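Local coordinates for phage tail sheath protein (Desulfitobacterium hafniense, PDB 3HXL), which probably assembles into the contractile sheath that surrounds a phage-type tail tube, at residues Arg73-Ala78 / Leu85-Leu90; Leu235-Ala240 / Leu261-Ala266. All coordinates share one frame; numbering follows the deposited sequence.

Contact 1: Arg73-Ala78 / Leu85-Leu90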
loop_
_atom_site.group_PDB
_atom_site.type_symbol
_atom_site.label_atom_id
_atom_site.label_comp_id
_atom_site.label_asym_id
_atom_site.label_seq_id
_atom_site.Cartn_x
_atom_site.Cartn_y
_atom_site.Cartn_z
ATOM N N ARG A 73 -5.274 -2.288 13.174
ATOM C CA ARG A 73 -3.842 -2.442 13.387
ATOM C C ARG A 73 -2.982 -2.436 12.113
ATOM O O ARG A 73 -1.998 -1.698 12.037
ATOM C CB ARG A 73 -3.576 -3.728 14.181
ATOM C CG ARG A 73 -2.114 -4.146 14.190
ATOM C CD ARG A 73 -1.248 -3.097 14.876
ATOM N NE ARG A 73 -1.458 -3.095 16.319
ATOM C CZ ARG A 73 -0.915 -2.214 17.154
ATOM N NH1 ARG A 73 -0.126 -1.251 16.690
ATOM N NH2 ARG A 73 -1.162 -2.300 18.451
ATOM N N LEU A 74 -3.340 -3.242 11.111
ATOM C CA LEU A 74 -2.540 -3.304 9.884
ATOM C C LEU A 74 -2.490 -1.990 9.120
ATOM O O LEU A 74 -1.477 -1.660 8.493
ATOM C CB LEU A 74 -3.056 -4.416 8.961
ATOM C CG LEU A 74 -3.094 -5.815 9.587
ATOM C CD1 LEU A 74 -3.542 -6.842 8.542
ATOM C CD2 LEU A 74 -1.725 -6.169 10.123
ATOM N N ILE A 75 -3.585 -1.238 9.163
ATOM C CA ILE A 75 -3.636 0.044 8.483
ATOM C C ILE A 75 -2.673 0.990 9.206
ATOM O O ILE A 75 -1.920 1.733 8.581
ATOM C CB ILE A 75 -5.078 0.597 8.497
ATOM C CG1 ILE A 75 -5.962 -0.298 7.617
ATOM C CG2 ILE A 75 -5.108 2.038 7.988
ATOM C CD1 ILE A 75 -7.430 0.037 7.661
ATOM N N ASN A 76 -2.696 0.929 10.532
ATOM C CA ASN A 76 -1.825 1.757 11.357
ATOM C C ASN A 76 -0.361 1.437 11.033
ATOM O O ASN A 76 0.437 2.340 10.787
ATOM C CB ASN A 76 -2.135 1.500 12.843
ATOM C CG ASN A 76 -1.255 2.316 13.783
ATOM O OD1 ASN A 76 -0.279 1.807 14.347
ATOM N ND2 ASN A 76 -1.590 3.583 13.945
ATOM N N GLU A 77 -0.015 0.153 10.996
ATOM C CA GLU A 77 1.358 -0.253 10.711
ATOM C C GLU A 77 1.851 0.138 9.318
ATOM O O GLU A 77 2.979 0.600 9.166
ATOM C CB GLU A 77 1.511 -1.766 10.912
ATOM C CG GLU A 77 1.166 -2.221 12.326
ATOM C CD GLU A 77 1.939 -1.447 13.389
ATOM O OE1 GLU A 77 3.170 -1.634 13.491
ATOM O OE2 GLU A 77 1.312 -0.646 14.116
ATOM N N ALA A 78 1.009 -0.045 8.305
ATOM C CA ALA A 78 1.386 0.294 6.940
ATOM C C ALA A 78 1.669 1.784 6.800
ATOM O O ALA A 78 2.537 2.189 6.033
ATOM C CB ALA A 78 0.277 -0.102 5.973
ATOM N N LEU A 85 -1.960 4.949 1.514
ATOM C CA LEU A 85 -2.373 3.559 1.523
ATOM C C LEU A 85 -3.585 3.369 0.629
ATOM O O LEU A 85 -4.570 4.101 0.736
ATOM C CB LEU A 85 -2.738 3.104 2.941
ATOM C CG LEU A 85 -3.441 1.737 3.051
ATOM C CD1 LEU A 85 -2.475 0.641 2.620
ATOM C CD2 LEU A 85 -3.909 1.490 4.483
ATOM N N LEU A 86 -3.497 2.397 -0.271
ATOM C CA LEU A 86 -4.609 2.071 -1.140
ATOM C C LEU A 86 -5.152 0.793 -0.501
ATOM O O LEU A 86 -4.559 -0.284 -0.617
ATOM C CB LEU A 86 -4.126 1.829 -2.576
ATOM C CG LEU A 86 -3.420 3.022 -3.228
ATOM C CD1 LEU A 86 -3.015 2.658 -4.655
ATOM C CD2 LEU A 86 -4.325 4.247 -3.232
ATOM N N LEU A 87 -6.266 0.948 0.208
ATOM C CA LEU A 87 -6.916 -0.137 0.929
ATOM C C LEU A 87 -8.094 -0.731 0.180
ATOM O O LEU A 87 -8.916 -0.008 -0.380
ATOM C CB LEU A 87 -7.394 0.378 2.291
ATOM C CG LEU A 87 -8.209 -0.565 3.183
ATOM C CD1 LEU A 87 -7.357 -1.748 3.622
ATOM C CD2 LEU A 87 -8.705 0.218 4.400
ATOM N N TYR A 88 -8.179 -2.055 0.191
ATOM C CA TYR A 88 -9.262 -2.745 -0.495
ATOM C C TYR A 88 -9.918 -3.731 0.467
ATOM O O TYR A 88 -9.264 -4.647 0.957
ATOM C CB TYR A 88 -8.693 -3.491 -1.698
ATOM C CG TYR A 88 -9.725 -4.064 -2.640
ATOM C CD1 TYR A 88 -10.252 -3.298 -3.678
ATOM C CD2 TYR A 88 -10.146 -5.386 -2.515
ATOM C CE1 TYR A 88 -11.168 -3.840 -4.581
ATOM C CE2 TYR A 88 -11.062 -5.940 -3.405
ATOM C CZ TYR A 88 -11.565 -5.163 -4.435
ATOM O OH TYR A 88 -12.446 -5.712 -5.333
ATOM N N ARG A 89 -11.200 -3.535 0.762
ATOM C CA ARG A 89 -11.891 -4.454 1.655
ATOM C C ARG A 89 -12.410 -5.625 0.819
ATOM O O ARG A 89 -13.248 -5.451 -0.059
ATOM C CB ARG A 89 -13.058 -3.775 2.370
ATOM C CG ARG A 89 -13.722 -4.706 3.368
ATOM C CD ARG A 89 -15.035 -4.164 3.916
ATOM N NE ARG A 89 -15.625 -5.123 4.839
ATOM C CZ ARG A 89 -16.804 -4.974 5.432
ATOM N NH1 ARG A 89 -17.539 -3.891 5.206
ATOM N NH2 ARG A 89 -17.242 -5.915 6.260
ATOM N N LEU A 90 -11.904 -6.816 1.119
ATOM C CA LEU A 90 -12.232 -8.039 0.387
ATOM C C LEU A 90 -13.604 -8.653 0.629
ATOM O O LEU A 90 -14.077 -9.444 -0.184
ATOM C CB LEU A 90 -11.175 -9.096 0.702
ATOM C CG LEU A 90 -9.715 -8.801 0.346
ATOM C CD1 LEU A 90 -8.819 -9.629 1.236
ATOM C CD2 LEU A 90 -9.457 -9.089 -1.129
#
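I75 meets L85 and L87 where a short helix packs on the strand that follows it, an alpha-beta unit in which the strand belongs to the large mixed sheet. Helix 73-78 runs almost antiparallel to strand 84-89, at 160° between segment axes that approach to 10.1 Å, and I75 makes two of the three side-chain contacts between them. Its beta-branch divides the work. With CG1 set beside the backbone N (chi1 -68°), CG2 is turned to the L85 methyl CD2, 3.7 Å away, while CD1 at the end of the extended arm reaches L87 CD2 at 3.5 Å. The isoleucine lies roughly at a right angle to both leucines, which, two residues apart on the strand, present their side chains to the same helix. Each leucine swings CG anti to its own backbone N, and L85 touches the helix a second time, more loosely, with CD1 4.4 Å from A78 CB. L63 of helix 60-63 touches both I75 and L87, and V36 and L40 of strand 35-40 adjoin the two leucines, extending the apolar packing. The alternate strand residues L86 and Y88 are turned to F198 and helix 185-195. One helical turn apart, R73 and E77 form a salt bridge: OE2 of E77 lies 3.0 Å from R73 NH1, close to the guanidinium plane, while NH1 approaches from above the carboxylate plane.

Contact 2: Leu235-Ala240 / Leu261-Ala266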
loop_
_atom_site.group_PDB
_atom_site.type_symbol
_atom_site.label_atom_id
_atom_site.label_comp_id
_atom_site.label_asym_id
_atom_site.label_seq_id
_atom_site.Cartn_x
_atom_site.Cartn_y
_atom_site.Cartn_z
ATOM N N LEU A 235 5.353 -10.591 1.098
ATOM C CA LEU A 235 4.664 -11.768 1.601
ATOM C C LEU A 235 5.289 -12.281 2.881
ATOM O O LEU A 235 6.351 -11.815 3.305
ATOM C CB LEU A 235 4.708 -12.886 0.556
ATOM C CG LEU A 235 4.385 -12.495 -0.881
ATOM C CD1 LEU A 235 4.556 -13.713 -1.785
ATOM C CD2 LEU A 235 2.969 -11.962 -0.963
ATOM N N GLU A 236 4.605 -13.256 3.479
ATOM C CA GLU A 236 5.022 -13.902 4.721
ATOM C C GLU A 236 5.573 -15.290 4.434
ATOM O O GLU A 236 4.899 -16.100 3.810
ATOM C CB GLU A 236 3.815 -14.057 5.655
ATOM C CG GLU A 236 4.122 -14.760 6.957
ATOM C CD GLU A 236 3.705 -16.232 6.997
ATOM O OE1 GLU A 236 4.025 -16.870 8.008
ATOM O OE2 GLU A 236 3.064 -16.753 6.054
ATOM N N ASN A 237 6.789 -15.558 4.895
ATOM C CA ASN A 237 7.411 -16.865 4.719
ATOM C C ASN A 237 7.185 -17.526 3.354
ATOM O O ASN A 237 6.518 -18.559 3.247
ATOM C CB ASN A 237 6.943 -17.802 5.841
ATOM C CG ASN A 237 7.592 -17.477 7.171
ATOM O OD1 ASN A 237 8.747 -17.825 7.407
ATOM N ND2 ASN A 237 6.863 -16.785 8.038
ATOM N N TYR A 238 7.744 -16.925 2.311
ATOM C CA TYR A 238 7.621 -17.482 0.973
ATOM C C TYR A 238 8.880 -17.220 0.159
ATOM O O TYR A 238 8.828 -16.634 -0.926
ATOM C CB TYR A 238 6.409 -16.891 0.255
ATOM C CG TYR A 238 5.928 -17.741 -0.898
ATOM C CD1 TYR A 238 6.072 -17.314 -2.220
ATOM C CD2 TYR A 238 5.320 -18.975 -0.663
ATOM C CE1 TYR A 238 5.615 -18.099 -3.284
ATOM C CE2 TYR A 238 4.861 -19.766 -1.714
ATOM C CZ TYR A 238 5.010 -19.322 -3.021
ATOM O OH TYR A 238 4.535 -20.095 -4.058
ATOM N N PRO A 239 10.036 -17.643 0.680
ATOM C CA PRO A 239 11.295 -17.436 -0.034
ATOM C C PRO A 239 11.318 -18.198 -1.361
ATOM O O PRO A 239 12.141 -17.920 -2.232
ATOM C CB PRO A 239 12.337 -17.940 0.956
ATOM C CG PRO A 239 11.604 -19.006 1.701
ATOM C CD PRO A 239 10.263 -18.366 1.944
ATOM N N ALA A 240 10.401 -19.149 -1.516
ATOM C CA ALA A 240 10.335 -19.940 -2.743
ATOM C C ALA A 240 10.090 -19.073 -3.979
ATOM O O ALA A 240 10.311 -19.513 -5.114
ATOM C CB ALA A 240 9.235 -21.014 -2.623
ATOM N N LEU A 261 3.156 -9.177 16.912
ATOM C CA LEU A 261 2.702 -9.247 15.530
ATOM C C LEU A 261 3.370 -10.418 14.829
ATOM O O LEU A 261 4.574 -10.623 14.960
ATOM C CB LEU A 261 3.041 -7.951 14.792
ATOM C CG LEU A 261 2.417 -6.655 15.320
ATOM C CD1 LEU A 261 2.936 -5.482 14.481
ATOM C CD2 LEU A 261 0.890 -6.724 15.247
ATOM N N THR A 262 2.580 -11.186 14.088
ATOM C CA THR A 262 3.097 -12.330 13.348
ATOM C C THR A 262 3.834 -11.834 12.112
ATOM O O THR A 262 3.806 -10.643 11.797
ATOM C CB THR A 262 1.971 -13.231 12.838
ATOM O OG1 THR A 262 1.114 -12.460 11.988
ATOM C CG2 THR A 262 1.172 -13.801 13.983
ATOM N N ALA A 263 4.481 -12.753 11.402
ATOM C CA ALA A 263 5.194 -12.381 10.184
ATOM C C ALA A 263 4.180 -11.862 9.174
ATOM O O ALA A 263 4.433 -10.888 8.456
ATOM C CB ALA A 263 5.938 -13.582 9.619
ATOM N N ALA A 264 3.024 -12.519 9.113
ATOM C CA ALA A 264 1.973 -12.104 8.188
ATOM C C ALA A 264 1.555 -10.657 8.469
ATOM O O ALA A 264 1.372 -9.862 7.548
ATOM C CB ALA A 264 0.762 -13.026 8.312
ATOM N N GLN A 265 1.382 -10.325 9.744
ATOM C CA GLN A 265 0.994 -8.970 10.115
ATOM C C GLN A 265 2.125 -7.982 9.852
ATOM O O GLN A 265 1.884 -6.805 9.542
ATOM C CB GLN A 265 0.622 -8.902 11.592
ATOM C CG GLN A 265 -0.633 -9.670 11.979
ATOM C CD GLN A 265 -0.881 -9.593 13.465
ATOM O OE1 GLN A 265 -0.060 -10.051 14.254
ATOM N NE2 GLN A 265 -2.012 -9.002 13.861
ATOM N N ALA A 266 3.357 -8.460 10.003
ATOM C CA ALA A 266 4.541 -7.636 9.797
ATOM C C ALA A 266 4.718 -7.186 8.344
ATOM O O ALA A 266 5.422 -6.214 8.080
ATOM C CB ALA A 266 5.786 -8.390 10.274
HETATM O O HOH W 1 2.889 -15.448 10.089
#
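E236, the last residue of strand 232-236, lies with its side chain against the first turn of helix 263-276, on A263 and A264. Its CB starts beside the helix backbone, 3.7 Å from A264 CA. CG, anti to the backbone N (chi1 178°), goes deepest: it sits 3.3 Å from A264 N and 3.4 Å from A263 CB, a close fit against the two alanines. A bend at chi2 (-101°) then carries the carboxylate past the methyl of A263. This is an end of strand meeting a start of helix in the alpha/beta, subtilisin-like domain of the sheath protein, and that helix start is held by a capping box, with T262 OG1 accepting from Q265 N and Q265 OE1 accepting from T262 N. At the tip, E236 OE1 takes two donors. N237 ND2 lies 2.8 Å from E236 OE1 and comes from above the carboxylate plane. A water also donates to OE1 and accepts in turn from A264 N, 3.1 Å from the water oxygen. The N-terminal end of the helix would therefore be expected to steady the negative charge. N237 ND2 also bonds to K250 O and touches A263 CB at 3.7 Å. The other oxygen, OE2, forms a salt bridge with K213 NZ of helix 210-227.

Along the chain the two contacts come in series, neither nested nor crossing. Contact 1 closes a short loop, with five residues between helix 73-78 and strand 84-89; the chain then passes through the beta-sandwich region before it reaches contact 2. There a longer excursion, twenty residues between segments 235-240 and 261-266 and containing strand 246-255, is closed. Strands 84-89 and 232-236 belong to one mixed sheet, linked through strands 35-40 and 202-204, so two sequence-family regions contribute strands to one sheet. The contacts also touch directly, with centres 16 Å apart: L74 CD2 packs 3.7 Å from Q265 O, and L261 lies against R73 and E77.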